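Local coordinates for AgaA (Rhizobium radiobacter, PDB 6HLX), which binds the opine agropinic acid in the periplasm and delivers it to an ABC transporter for import into the bacterium, at residues S124-D129 against D385-S390; I214-A219 against Y332-N337; Q336-A341 against F374-S379. One frame throughout, in Å; residues are numbered along the deposited sequence.

From the N terminus, the chain first passes 124-129, just beyond strand 115-120 of the five-stranded antiparallel sheet, and 256 residues later 385-390 packs against it; contact 1 thus closes the longest loop and ties together the starts of helices 127-131 and 388-393. Contacts 2 and 3 are both nested inside it. Contact 2 ties the loop after strand 213-214 to the start of helix 333-347. Contact 3 begins where contact 2 ends, shares Q336 and N337 with it, and packs the same helix on strand 374-379 of the six-stranded sheet. Contacts 2 and 3 both touch agropinic acid and have centres about 12 Å apart. Contact 1 lies across the chain's centre from contact 2, their centres about 29 Å apart.

Contact 1. Residues S124-D129 against D385-S390; sequences SVAMID and DADWLS
The methyl group of A126 lies over the CB of D387, with A126 CB 3.6 Å from D387 CB, and here two helix N-termini meet. Each segment begins with a capping residue whose side chain accepts the N-H two positions on, an ST turn at S124 and an Asx turn at D385, and each folds into a type I turn before helix 127-131 or 388-393. The A126 methyl also comes near two carboxylates: D385 OD2 and D387 OD2 are each 3.8 Å from A126 CB. Both aspartates have CG anti to the backbone N (chi1 of D385 177°), beside the carbonyl carbon, which lets D385 fold back on its own turn. At the edge of the patch, D129 OD2 rests 3.9 Å from D385 CB, the two side chains crossing at about a right angle. Three acidic groups are gathered here; R429 and R421 probably offset the charges of D385 and D387 through salt bridges to D385 OD2 and D387 OD1. D129 OD1 is hydrogen-bonded to Y39 OH. The contact joins the turn before helix 127-131, which follows strand 115-120, to the turn before helix 388-393, with helices 411-422 and 426-443 alongside, consistent with a bridge between the extra domain of family 5 binding proteins and the lobe across the cleft. Within the second turn, D387 N meets D385 OD2 at 2.8 Å from above the carboxylate plane, and S390 OG gives its hydrogen to D387 OD1 at 2.7 Å, on the syn side.

Contact 2. Residues I214-A219 against Y332-N337; sequences IDYVPA and YSFQQN. With G9Z (agropinic acid), chain E; EDO (1,2-ethanediol), chain B.
Y332 presents a ring edge to the face of Y216, a T-shaped pair with ring centroids 5.1 Å apart and planes at 58°. The closest atoms are Y332 CE2 and Y216 CD2, 3.8 Å apart, toward the rim of the Y216 ring rather than over its middle. Both tyrosines carry CG anti to the carbonyl carbon, and side by side, from different segments, their rings meet the five-membered ring end of agropinic acid. Y332 turns one face to the ligand: ligand CB lies over the centre of the Y332 ring, and ligand CAC is 3.4 Å from Y332 CZ. Y216 instead works through its edge and hydroxyl, donating from OH to the ligand carboxylate oxygen O at 2.7 Å, while T23 also bonds to this hydroxyl. F334 packs beside them, its CE2 4.0 Å from Y216 CD2. With chi1 at 69°, its CG sits between the backbone N and the carbonyl carbon, a position that swings the ring off the helix start toward the ligand. Its edge faces the carboxylate, F334 CZ lying 3.3 Å from OXT. Q335 reaches the same oxygen by bending its chain at chi2 (-111°), and NE2 donates to OXT at 3.0 Å. One carboxylate is therefore gripped on two oxygens by residues from both segments. S9 OG hydrogen-bonds Y332 OH and so holds the far end of the ring in place. Around this, loop 214-219 runs between strand 213-214 and helix 222-227, braced by R202 of helix 199-207, and faces the N-terminal end of helix 333-347, where Y332 occupies the N-cap.

Contact 3. Residues Q336-A341 against F374-S379; sequences QNTAIA and FTVMGS. With G9Z (agropinic acid), chain E.
V376 splits its two methyls between neighbouring residues on one side of the helix: CG1 is 4.0 Å from T338 CG2, and CG2 is 4.1 Å from A339 CB. The isopropyl group owes this spread to chi1 of 169°, which sets CG1 anti to the backbone N and CG2 beside it. T338 and V376 approach at a slant, methyl against methyl, and the polar branch of the threonine is turned to its own helix, where OG1 bonds the carbonyl O of F334. A mainly apolar patch results, extended by M241 and L326 from the adjoining strands, which V376 also touches. Residues next to V376 along the strand serve the pocket. The carbonyl O of G378 accepts from the ligand hydroxyl OAP at 2.7 Å. G378 has no side chain, and its CA lies only 3.4 Å from ligand OXT, so the carboxylate can come right against the strand. M377 CA is 3.8 Å from ligand OAS, and S379 OG is likewise 3.8 Å from ligand OAR, a plain contact; that hydroxyl is instead hydrogen-bonded to Y392. Strand 374-379 thus turns its V376 side chain to the helix and gives the ligand mainly its backbone at M377 and G378, with the S379 side chain beside it. Helix 333-347 follows strand 322-327 and leads to parallel strand 351-356, the beta-alpha-beta crossover of an alpha/beta lobe; with strand 374-379 lying next to 322-327, the arrangement belongs to the ligand-binding cleft of periplasmic binding proteins.

Contact 1. Residues S124-D129 against D385-S390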
loop_
_atom_site.group_PDB
_atom_site.type_symbol
_atom_site.label_atom_id
_atom_site.label_comp_id
_atom_site.label_asym_id
_atom_site.label_seq_id
_atom_site.Cartn_x
_atom_site.Cartn_y
_atom_site.Cartn_z
ATOM N N SER A 124 10.186 15.551 10.911
ATOM C CA SER A 124 9.350 14.927 9.892
ATOM C C SER A 124 7.945 15.498 9.917
ATOM O O SER A 124 7.142 15.181 10.819
ATOM C CB SER A 124 9.304 13.413 10.024
ATOM O OG SER A 124 8.479 12.915 8.980
ATOM N N VAL A 125 7.615 16.264 8.870
ATOM C CA VAL A 125 6.253 16.793 8.697
ATOM C C VAL A 125 5.299 15.641 8.223
ATOM O O VAL A 125 4.099 15.876 8.075
ATOM C CB VAL A 125 6.233 17.973 7.684
ATOM C CG1 VAL A 125 7.062 19.153 8.204
ATOM C CG2 VAL A 125 6.715 17.519 6.297
ATOM N N ALA A 126 5.844 14.433 7.945
ATOM C CA ALA A 126 5.051 13.281 7.474
ATOM C C ALA A 126 4.797 12.233 8.570
ATOM O O ALA A 126 4.141 11.228 8.306
ATOM C CB ALA A 126 5.752 12.626 6.299
ATOM N N MET A 127 5.360 12.432 9.776
ATOM C CA MET A 127 5.219 11.466 10.866
ATOM C C MET A 127 3.757 11.173 11.188
ATOM O O MET A 127 3.411 10.005 11.399
ATOM C CB MET A 127 5.984 11.932 12.117
ATOM C CG MET A 127 5.994 10.909 13.270
ATOM S SD MET A 127 6.568 9.255 12.771
ATOM C CE MET A 127 8.249 9.590 12.302
ATOM N N ILE A 128 2.894 12.216 11.255
ATOM C CA ILE A 128 1.469 11.957 11.555
ATOM C C ILE A 128 0.854 11.034 10.477
ATOM O O ILE A 128 0.134 10.074 10.797
ATOM C CB ILE A 128 0.670 13.286 11.719
ATOM C CG1 ILE A 128 1.125 14.060 12.981
ATOM C CG2 ILE A 128 -0.840 13.045 11.762
ATOM C CD1 ILE A 128 0.780 13.391 14.340
ATOM N N ASP A 129 1.228 11.277 9.205
ATOM C CA ASP A 129 0.726 10.425 8.103
ATOM C C ASP A 129 1.215 8.976 8.247
ATOM O O ASP A 129 0.418 8.040 8.067
ATOM C CB ASP A 129 1.139 10.996 6.745
ATOM C CG ASP A 129 0.472 12.329 6.454
ATOM O OD1 ASP A 129 -0.636 12.325 5.909
ATOM O OD2 ASP A 129 1.066 13.372 6.773
ATOM N N ASP A 385 1.209 12.659 1.840
ATOM C CA ASP A 385 2.150 13.773 1.920
ATOM C C ASP A 385 3.211 13.440 0.863
ATOM O O ASP A 385 3.462 12.248 0.588
ATOM C CB ASP A 385 2.812 13.867 3.314
ATOM C CG ASP A 385 3.852 14.983 3.365
ATOM O OD1 ASP A 385 3.456 16.162 3.453
ATOM O OD2 ASP A 385 5.052 14.678 3.227
ATOM N N ALA A 386 3.918 14.472 0.349
ATOM C CA ALA A 386 4.982 14.286 -0.654
ATOM C C ALA A 386 6.053 13.294 -0.178
ATOM O O ALA A 386 6.743 12.684 -1.015
ATOM C CB ALA A 386 5.641 15.610 -0.960
ATOM N N ASP A 387 6.224 13.149 1.158
ATOM C CA ASP A 387 7.229 12.224 1.699
ATOM C C ASP A 387 6.904 10.743 1.438
ATOM O O ASP A 387 7.701 9.872 1.808
ATOM C CB ASP A 387 7.534 12.476 3.185
ATOM C CG ASP A 387 8.781 11.739 3.656
ATOM O OD1 ASP A 387 9.840 11.885 3.002
ATOM O OD2 ASP A 387 8.675 10.961 4.628
ATOM N N TRP A 388 5.778 10.444 0.750
ATOM C CA TRP A 388 5.522 9.054 0.326
ATOM C C TRP A 388 6.742 8.580 -0.496
ATOM O O TRP A 388 7.069 7.397 -0.518
ATOM C CB TRP A 388 4.248 8.951 -0.539
ATOM C CG TRP A 388 4.326 9.564 -1.920
ATOM C CD1 TRP A 388 3.930 10.822 -2.282
ATOM C CD2 TRP A 388 4.695 8.889 -3.144
ATOM N NE1 TRP A 388 4.071 10.992 -3.647
ATOM C CE2 TRP A 388 4.513 9.811 -4.203
ATOM C CE3 TRP A 388 5.158 7.587 -3.449
ATOM C CZ2 TRP A 388 4.747 9.465 -5.554
ATOM C CZ3 TRP A 388 5.410 7.252 -4.782
ATOM C CH2 TRP A 388 5.234 8.193 -5.812
ATOM N N LEU A 389 7.435 9.530 -1.154
ATOM C CA LEU A 389 8.624 9.238 -1.959
ATOM C C LEU A 389 9.747 8.562 -1.174
ATOM O O LEU A 389 10.500 7.777 -1.763
ATOM C CB LEU A 389 9.129 10.529 -2.629
ATOM C CG LEU A 389 8.168 11.116 -3.683
ATOM C CD1 LEU A 389 8.500 12.608 -3.982
ATOM C CD2 LEU A 389 8.183 10.252 -4.974
ATOM N N SER A 390 9.912 8.894 0.137
ATOM C CA SER A 390 11.024 8.298 0.908
ATOM C C SER A 390 10.898 6.781 0.971
ATOM O O SER A 390 11.896 6.072 0.892
ATOM C CB SER A 390 11.067 8.839 2.329
ATOM O OG SER A 390 11.718 10.095 2.352
#

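Contact 2. Residues I214-A219 against Y332-N337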
loop_
_atom_site.group_PDB
_atom_site.type_symbol
_atom_site.label_atom_id
_atom_site.label_comp_id
_atom_site.label_asym_id
_atom_site.label_seq_id
_atom_site.Cartn_x
_atom_site.Cartn_y
_atom_site.Cartn_z
ATOM N N ILE A 214 -17.174 -6.711 -3.644
ATOM C CA ILE A 214 -15.934 -7.349 -4.088
ATOM C C ILE A 214 -14.868 -6.300 -4.298
ATOM O O ILE A 214 -15.184 -5.176 -4.705
ATOM C CB ILE A 214 -16.053 -8.279 -5.330
ATOM C CG1 ILE A 214 -16.532 -7.504 -6.618
ATOM C CG2 ILE A 214 -16.912 -9.519 -5.026
ATOM C CD1 ILE A 214 -16.266 -8.257 -7.961
ATOM N N ASP A 215 -13.606 -6.667 -4.092
ATOM C CA ASP A 215 -12.514 -5.727 -4.416
ATOM C C ASP A 215 -11.776 -6.179 -5.686
ATOM O O ASP A 215 -12.107 -7.225 -6.258
ATOM C CB ASP A 215 -11.573 -5.491 -3.224
ATOM C CG ASP A 215 -10.760 -6.655 -2.744
ATOM O OD1 ASP A 215 -10.763 -7.710 -3.423
ATOM O OD2 ASP A 215 -10.076 -6.505 -1.710
ATOM N N TYR A 216 -10.797 -5.371 -6.160
ATOM C CA TYR A 216 -10.028 -5.670 -7.365
ATOM C C TYR A 216 -10.923 -6.115 -8.537
ATOM O O TYR A 216 -10.756 -7.200 -9.082
ATOM C CB TYR A 216 -8.938 -6.706 -7.060
ATOM C CG TYR A 216 -7.732 -6.119 -6.367
ATOM C CD1 TYR A 216 -7.669 -6.050 -4.978
ATOM C CD2 TYR A 216 -6.606 -5.734 -7.091
ATOM C CE1 TYR A 216 -6.547 -5.539 -4.324
ATOM C CE2 TYR A 216 -5.468 -5.231 -6.447
ATOM C CZ TYR A 216 -5.444 -5.132 -5.061
ATOM O OH TYR A 216 -4.311 -4.667 -4.411
ATOM N N VAL A 217 -11.918 -5.289 -8.889
ATOM C CA VAL A 217 -12.795 -5.635 -10.009
ATOM C C VAL A 217 -11.915 -5.655 -11.260
ATOM O O VAL A 217 -11.252 -4.644 -11.540
ATOM C CB VAL A 217 -13.940 -4.602 -10.176
ATOM C CG1 VAL A 217 -14.748 -4.884 -11.439
ATOM C CG2 VAL A 217 -14.830 -4.579 -8.931
ATOM N N PRO A 218 -11.871 -6.771 -12.010
ATOM C CA PRO A 218 -11.021 -6.793 -13.224
ATOM C C PRO A 218 -11.511 -5.795 -14.266
ATOM O O PRO A 218 -12.719 -5.587 -14.399
ATOM C CB PRO A 218 -11.154 -8.230 -13.735
ATOM C CG PRO A 218 -11.655 -9.019 -12.547
ATOM C CD PRO A 218 -12.549 -8.064 -11.808
ATOM N N ALA A 219 -10.568 -5.176 -15.002
ATOM C CA ALA A 219 -10.887 -4.188 -16.049
ATOM C C ALA A 219 -11.858 -4.745 -17.088
ATOM O O ALA A 219 -12.735 -4.011 -17.536
ATOM C CB ALA A 219 -9.602 -3.720 -16.735
ATOM N N TYR A 332 -3.287 -12.334 -9.886
ATOM C CA TYR A 332 -3.924 -11.131 -10.417
ATOM C C TYR A 332 -3.611 -11.132 -11.896
ATOM O O TYR A 332 -2.443 -11.004 -12.278
ATOM C CB TYR A 332 -3.355 -9.883 -9.708
ATOM C CG TYR A 332 -3.718 -9.869 -8.240
ATOM C CD1 TYR A 332 -2.968 -10.588 -7.307
ATOM C CD2 TYR A 332 -4.850 -9.188 -7.787
ATOM C CE1 TYR A 332 -3.329 -10.623 -5.962
ATOM C CE2 TYR A 332 -5.225 -9.224 -6.443
ATOM C CZ TYR A 332 -4.477 -9.964 -5.541
ATOM O OH TYR A 332 -4.824 -9.979 -4.219
ATOM N N SER A 333 -4.621 -11.357 -12.729
ATOM C CA SER A 333 -4.388 -11.418 -14.175
ATOM C C SER A 333 -3.642 -10.198 -14.691
ATOM O O SER A 333 -2.771 -10.347 -15.561
ATOM C CB SER A 333 -5.689 -11.595 -14.940
ATOM O OG SER A 333 -6.194 -12.890 -14.662
ATOM N N PHE A 334 -3.939 -8.996 -14.149
ATOM C CA PHE A 334 -3.202 -7.815 -14.667
ATOM C C PHE A 334 -1.699 -7.894 -14.387
ATOM O O PHE A 334 -0.918 -7.376 -15.170
ATOM C CB PHE A 334 -3.813 -6.500 -14.174
ATOM C CG PHE A 334 -3.656 -6.231 -12.692
ATOM C CD1 PHE A 334 -2.505 -5.623 -12.198
ATOM C CD2 PHE A 334 -4.663 -6.585 -11.789
ATOM C CE1 PHE A 334 -2.352 -5.392 -10.823
ATOM C CE2 PHE A 334 -4.515 -6.334 -10.417
ATOM C CZ PHE A 334 -3.367 -5.733 -9.948
ATOM N N GLN A 335 -1.293 -8.521 -13.269
ATOM C CA GLN A 335 0.133 -8.659 -12.931
ATOM C C GLN A 335 0.791 -9.647 -13.902
ATOM O O GLN A 335 1.855 -9.363 -14.489
ATOM C CB GLN A 335 0.274 -9.163 -11.491
ATOM C CG GLN A 335 -0.055 -8.126 -10.420
ATOM C CD GLN A 335 1.175 -7.705 -9.653
ATOM O OE1 GLN A 335 2.247 -8.309 -9.737
ATOM N NE2 GLN A 335 1.030 -6.654 -8.872
ATOM N N GLN A 336 0.126 -10.812 -14.110
ATOM C CA GLN A 336 0.653 -11.795 -15.065
ATOM C C GLN A 336 0.761 -11.195 -16.474
ATOM O O GLN A 336 1.797 -11.343 -17.123
ATOM C CB GLN A 336 -0.236 -13.039 -15.101
ATOM C CG GLN A 336 0.147 -13.973 -16.261
ATOM C CD GLN A 336 -0.536 -15.293 -16.133
ATOM O OE1 GLN A 336 -0.426 -15.952 -15.117
ATOM N NE2 GLN A 336 -1.245 -15.704 -17.162
ATOM N N ASN A 337 -0.297 -10.515 -16.947
ATOM C CA ASN A 337 -0.289 -9.955 -18.309
ATOM C C ASN A 337 0.679 -8.791 -18.451
ATOM O O ASN A 337 1.305 -8.647 -19.517
ATOM C CB ASN A 337 -1.706 -9.608 -18.765
ATOM C CG ASN A 337 -2.509 -10.854 -19.030
ATOM O OD1 ASN A 337 -2.006 -11.846 -19.573
ATOM N ND2 ASN A 337 -3.763 -10.838 -18.642
HETATM O OAM G9Z E . -1.824 -6.590 -2.476
HETATM C CAB G9Z E . -1.714 -6.565 -3.710
HETATM C CAC G9Z E . -2.226 -7.581 -4.543
HETATM C CB G9Z E . -1.891 -7.150 -6.004
HETATM C CA G9Z E . -1.003 -5.925 -5.862
HETATM C C G9Z E . -1.488 -4.841 -6.660
HETATM O O G9Z E . -2.387 -4.092 -6.187
HETATM N N G9Z E . -0.994 -5.651 -4.387
HETATM C CAG G9Z E . -0.353 -4.435 -3.753
HETATM C CAH G9Z E . 1.157 -4.639 -3.618
HETATM O OAP G9Z E . 1.678 -4.748 -4.943
HETATM C CAI G9Z E . 1.846 -3.486 -2.883
HETATM O OAQ G9Z E . 1.042 -3.110 -1.736
HETATM C CAJ G9Z E . 3.255 -3.905 -2.343
HETATM O OAR G9Z E . 3.856 -2.792 -1.656
HETATM C CAK G9Z E . 4.243 -4.495 -3.378
HETATM O OAT G9Z E . 5.363 -5.086 -2.691
HETATM C CAL G9Z E . 4.696 -3.462 -4.421
HETATM O OAS G9Z E . 5.505 -4.105 -5.431
HETATM O OXT G9Z E . -1.014 -4.705 -7.821
HETATM C C1 EDO B . -7.342 -5.496 -13.556
HETATM O O1 EDO B . -7.883 -4.235 -13.757
HETATM C C2 EDO B . -7.822 -6.463 -14.634
HETATM O O2 EDO B . -7.106 -6.306 -15.820
#

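Contact 3. Residues Q336-A341 against F374-S379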
loop_
_atom_site.group_PDB
_atom_site.type_symbol
_atom_site.label_atom_id
_atom_site.label_comp_id
_atom_site.label_asym_id
_atom_site.label_seq_id
_atom_site.Cartn_x
_atom_site.Cartn_y
_atom_site.Cartn_z
ATOM N N GLN A 336 0.126 -10.812 -14.110
ATOM C CA GLN A 336 0.653 -11.795 -15.065
ATOM C C GLN A 336 0.761 -11.195 -16.474
ATOM O O GLN A 336 1.797 -11.343 -17.123
ATOM C CB GLN A 336 -0.236 -13.039 -15.101
ATOM C CG GLN A 336 0.147 -13.973 -16.261
ATOM C CD GLN A 336 -0.536 -15.293 -16.133
ATOM O OE1 GLN A 336 -0.426 -15.952 -15.117
ATOM N NE2 GLN A 336 -1.245 -15.704 -17.162
ATOM N N ASN A 337 -0.297 -10.515 -16.947
ATOM C CA ASN A 337 -0.289 -9.955 -18.309
ATOM C C ASN A 337 0.679 -8.791 -18.451
ATOM O O ASN A 337 1.305 -8.647 -19.517
ATOM C CB ASN A 337 -1.706 -9.608 -18.765
ATOM C CG ASN A 337 -2.509 -10.854 -19.030
ATOM O OD1 ASN A 337 -2.006 -11.846 -19.573
ATOM N ND2 ASN A 337 -3.763 -10.838 -18.642
ATOM N N THR A 338 0.875 -8.004 -17.361
ATOM C CA THR A 338 1.890 -6.933 -17.408
ATOM C C THR A 338 3.254 -7.608 -17.564
ATOM O O THR A 338 4.080 -7.156 -18.366
ATOM C CB THR A 338 1.827 -6.053 -16.139
ATOM O OG1 THR A 338 0.593 -5.313 -16.154
ATOM C CG2 THR A 338 3.038 -5.073 -16.033
ATOM N N ALA A 339 3.495 -8.688 -16.797
ATOM C CA ALA A 339 4.775 -9.418 -16.869
ATOM C C ALA A 339 5.039 -9.992 -18.266
ATOM O O ALA A 339 6.162 -9.873 -18.782
ATOM C CB ALA A 339 4.828 -10.519 -15.815
ATOM N N ILE A 340 3.999 -10.581 -18.895
ATOM C CA ILE A 340 4.090 -11.139 -20.254
ATOM C C ILE A 340 4.444 -10.030 -21.263
ATOM O O ILE A 340 5.343 -10.216 -22.090
ATOM C CB ILE A 340 2.788 -11.892 -20.636
ATOM C CG1 ILE A 340 2.676 -13.212 -19.831
ATOM C CG2 ILE A 340 2.696 -12.139 -22.161
ATOM C CD1 ILE A 340 1.270 -13.881 -19.861
ATOM N N ALA A 341 3.780 -8.868 -21.147
ATOM C CA ALA A 341 4.059 -7.728 -22.036
ATOM C C ALA A 341 5.503 -7.246 -21.864
ATOM O O ALA A 341 6.195 -7.036 -22.867
ATOM C CB ALA A 341 3.078 -6.595 -21.762
ATOM N N PHE A 374 14.165 -8.489 -10.597
ATOM C CA PHE A 374 13.228 -7.360 -10.684
ATOM C C PHE A 374 11.819 -7.853 -10.550
ATOM O O PHE A 374 11.578 -9.052 -10.683
ATOM C CB PHE A 374 13.437 -6.429 -11.898
ATOM C CG PHE A 374 13.137 -6.881 -13.311
ATOM C CD1 PHE A 374 13.409 -8.192 -13.718
ATOM C CD2 PHE A 374 12.748 -5.955 -14.283
ATOM C CE1 PHE A 374 13.247 -8.574 -15.056
ATOM C CE2 PHE A 374 12.585 -6.339 -15.622
ATOM C CZ PHE A 374 12.836 -7.646 -15.996
ATOM N N THR A 375 10.898 -6.960 -10.155
ATOM C CA THR A 375 9.506 -7.375 -9.904
ATOM C C THR A 375 8.526 -6.365 -10.429
ATOM O O THR A 375 8.831 -5.167 -10.443
ATOM C CB THR A 375 9.262 -7.682 -8.400
ATOM O OG1 THR A 375 7.937 -8.218 -8.206
ATOM C CG2 THR A 375 9.411 -6.436 -7.478
ATOM N N VAL A 376 7.385 -6.864 -10.931
ATOM C CA VAL A 376 6.277 -6.002 -11.349
ATOM C C VAL A 376 5.792 -5.278 -10.070
ATOM O O VAL A 376 5.535 -5.906 -9.031
ATOM C CB VAL A 376 5.142 -6.811 -12.016
ATOM C CG1 VAL A 376 3.883 -5.964 -12.205
ATOM C CG2 VAL A 376 5.621 -7.380 -13.358
ATOM N N MET A 377 5.652 -3.956 -10.169
ATOM C CA MET A 377 5.230 -3.117 -9.049
ATOM C C MET A 377 3.833 -2.603 -9.377
ATOM O O MET A 377 3.663 -1.924 -10.381
ATOM C CB MET A 377 6.227 -1.916 -8.927
ATOM C CG MET A 377 5.771 -0.809 -7.959
ATOM S SD MET A 377 6.995 0.518 -7.787
ATOM C CE MET A 377 6.980 1.267 -9.491
ATOM N N GLY A 378 2.862 -2.945 -8.539
ATOM C CA GLY A 378 1.484 -2.460 -8.600
ATOM C C GLY A 378 1.283 -1.780 -7.266
ATOM O O GLY A 378 1.164 -2.460 -6.250
ATOM N N SER A 379 1.404 -0.442 -7.209
ATOM C CA SER A 379 1.437 0.195 -5.890
ATOM C C SER A 379 1.048 1.651 -5.910
ATOM O O SER A 379 0.479 2.121 -6.895
ATOM C CB SER A 379 2.811 0.007 -5.238
ATOM O OG SER A 379 2.709 0.133 -3.821
HETATM O OAM G9Z E . -1.824 -6.590 -2.476
HETATM C CAB G9Z E . -1.714 -6.565 -3.710
HETATM C CAC G9Z E . -2.226 -7.581 -4.543
HETATM C CB G9Z E . -1.891 -7.150 -6.004
HETATM C CA G9Z E . -1.003 -5.925 -5.862
HETATM C C G9Z E . -1.488 -4.841 -6.660
HETATM O O G9Z E . -2.387 -4.092 -6.187
HETATM N N G9Z E . -0.994 -5.651 -4.387
HETATM C CAG G9Z E . -0.353 -4.435 -3.753
HETATM C CAH G9Z E . 1.157 -4.639 -3.618
HETATM O OAP G9Z E . 1.678 -4.748 -4.943
HETATM C CAI G9Z E . 1.846 -3.486 -2.883
HETATM O OAQ G9Z E . 1.042 -3.110 -1.736
HETATM C CAJ G9Z E . 3.255 -3.905 -2.343
HETATM O OAR G9Z E . 3.856 -2.792 -1.656
HETATM C CAK G9Z E . 4.243 -4.495 -3.378
HETATM O OAT G9Z E . 5.363 -5.086 -2.691
HETATM C CAL G9Z E . 4.696 -3.462 -4.421
HETATM O OAS G9Z E . 5.505 -4.105 -5.431
HETATM O OXT G9Z E . -1.014 -4.705 -7.821
#